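Side-chain contact in galectin (Xenopus laevis, PDB 3WUD), which binds lactose and probably related beta-galactosides of glycans through a beta-sandwich carbohydrate-recognition domain, and probably also laminin: residues F25-K28 with D29-S32. Numbering follows the deposited sequence.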
loop_
_atom_site.group_PDB
_atom_site.type_symbol
_atom_site.label_atom_id
_atom_site.label_comp_id
_atom_site.label_asym_id
_atom_site.label_seq_id
_atom_site.Cartn_x
_atom_site.Cartn_y
_atom_site.Cartn_z
ATOM N N PHE A 25 4.960 -12.122 -3.142
ATOM C CA PHE A 25 5.577 -13.442 -3.105
ATOM C C PHE A 25 4.513 -14.485 -2.783
ATOM O O PHE A 25 3.804 -14.339 -1.831
ATOM C CB PHE A 25 6.729 -13.536 -2.066
ATOM C CG PHE A 25 7.496 -14.856 -2.131
ATOM C CD1 PHE A 25 8.633 -14.979 -2.918
ATOM C CD2 PHE A 25 7.060 -15.941 -1.403
ATOM C CE1 PHE A 25 9.325 -16.185 -2.976
ATOM C CE2 PHE A 25 7.754 -17.172 -1.446
ATOM C CZ PHE A 25 8.859 -17.284 -2.244
ATOM N N ILE A 26 4.421 -15.504 -3.637
ATOM C CA ILE A 26 3.462 -16.551 -3.448
ATOM C C ILE A 26 4.148 -17.649 -2.615
ATOM O O ILE A 26 5.091 -18.202 -3.111
ATOM C CB ILE A 26 3.005 -17.157 -4.766
ATOM C CG1 ILE A 26 2.414 -16.119 -5.710
ATOM C CG2 ILE A 26 1.994 -18.232 -4.502
ATOM C CD1 ILE A 26 2.435 -16.529 -7.168
ATOM N N PRO A 27 3.653 -17.931 -1.402
ATOM C CA PRO A 27 4.132 -19.012 -0.548
ATOM C C PRO A 27 4.209 -20.359 -1.285
ATOM O O PRO A 27 3.401 -20.705 -2.183
ATOM C CB PRO A 27 3.097 -19.079 0.584
ATOM C CG PRO A 27 2.360 -17.752 0.539
ATOM C CD PRO A 27 2.412 -17.319 -0.862
ATOM N N LYS A 28 5.185 -21.160 -0.868
ATOM C CA LYS A 28 5.491 -22.390 -1.603
ATOM C C LYS A 28 4.312 -23.401 -1.547
ATOM O O LYS A 28 4.155 -24.278 -2.447
ATOM C CB LYS A 28 6.796 -23.009 -1.006
ATOM C CG LYS A 28 7.139 -24.399 -1.545
ATOM C CD LYS A 28 7.222 -24.366 -3.086
ATOM C CE LYS A 28 8.262 -25.319 -3.671
ATOM N NZ LYS A 28 8.629 -24.828 -5.043
ATOM N N ASP A 29 3.508 -23.297 -0.514
ATOM C CA ASP A 29 2.376 -24.213 -0.341
ATOM C C ASP A 29 1.006 -23.539 -0.586
ATOM O O ASP A 29 -0.014 -24.031 -0.102
ATOM C CB ASP A 29 2.383 -24.723 1.081
ATOM C CG ASP A 29 2.207 -23.618 2.090
ATOM O OD1 ASP A 29 2.288 -22.417 1.707
ATOM O OD2 ASP A 29 2.008 -23.961 3.273
ATOM N N ALA A 30 1.000 -22.430 -1.351
ATOM C CA ALA A 30 -0.229 -21.685 -1.636
ATOM C C ALA A 30 -1.191 -22.541 -2.459
ATOM O O ALA A 30 -0.820 -23.090 -3.475
ATOM C CB ALA A 30 0.131 -20.413 -2.406
ATOM N N LYS A 31 -2.436 -22.626 -2.007
ATOM C CA LYS A 31 -3.488 -23.273 -2.796
ATOM C C LYS A 31 -4.148 -22.270 -3.705
ATOM O O LYS A 31 -4.637 -22.666 -4.750
ATOM C CB LYS A 31 -4.515 -23.914 -1.898
ATOM C CG LYS A 31 -3.986 -25.167 -1.210
ATOM C CD LYS A 31 -4.615 -25.178 0.161
ATOM C CE LYS A 31 -5.802 -26.107 0.189
ATOM N NZ LYS A 31 -5.319 -27.497 0.555
ATOM N N SER A 32 -4.154 -20.975 -3.307
ATOM C CA SER A 32 -4.678 -19.867 -4.138
ATOM C C SER A 32 -4.230 -18.521 -3.492
ATOM O O SER A 32 -3.725 -18.509 -2.349
ATOM C CB SER A 32 -6.226 -19.896 -4.204
ATOM O OG SER A 32 -6.746 -19.718 -2.935
#
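Ala30 N donates to Pro27 O over 3.1 Å with an N-H...O angle of 157°, closing a four-residue turn. The approach to the acceptor is oblique, for the donor stands 62° out of the carbonyl plane. The backbone at Lys28 and Asp29, the two central residues, has the conformation of a type I beta turn, which runs from Pro27 to Ala30. Asp29 N comes equally near Pro27 O, but its poor angle excludes a second bond.

Apolar contact accompanies this closure on the inner side of the bend. Ala30 CB lies 3.6 Å from Ile26 CG2, and Pro27 CD is 4.1 Å from the same Ala30 CB. Ile26 presents this branch because its CG2 is anti to the backbone N, while CG1 sits beside that nitrogen. Both Ile26 and Ala30 are buried, and Ile26, which the Ala30 methyl meets, also packs on Phe33, Phe52 and Phe82.

In the galectin beta-sandwich, this turn belongs to the connection leaving strand 19-26 of one sheet for strand 34-37 of the other. Backbone hydrogen bonds join Ile26 to Ala86, and Lys31 to Phe52 and Asp53; Ala30 O accepts from Gln84 NE2. Further on, Ser32 touches Asn49 and Arg51, two residues of the glycan pocket.

Polar side chains occupy the turn's corner. In Asp29, a chi1 of 62° sets CG over the main chain, flanked by N and C; the carboxylate thereby folds back to Pro27, whose CB lies 3.6 Å from Asp29 OD1. This is a van der Waals approach to the pyrrolidine ring. Lys28, exposed like Asp29, has its CB directed away from the following residues overall.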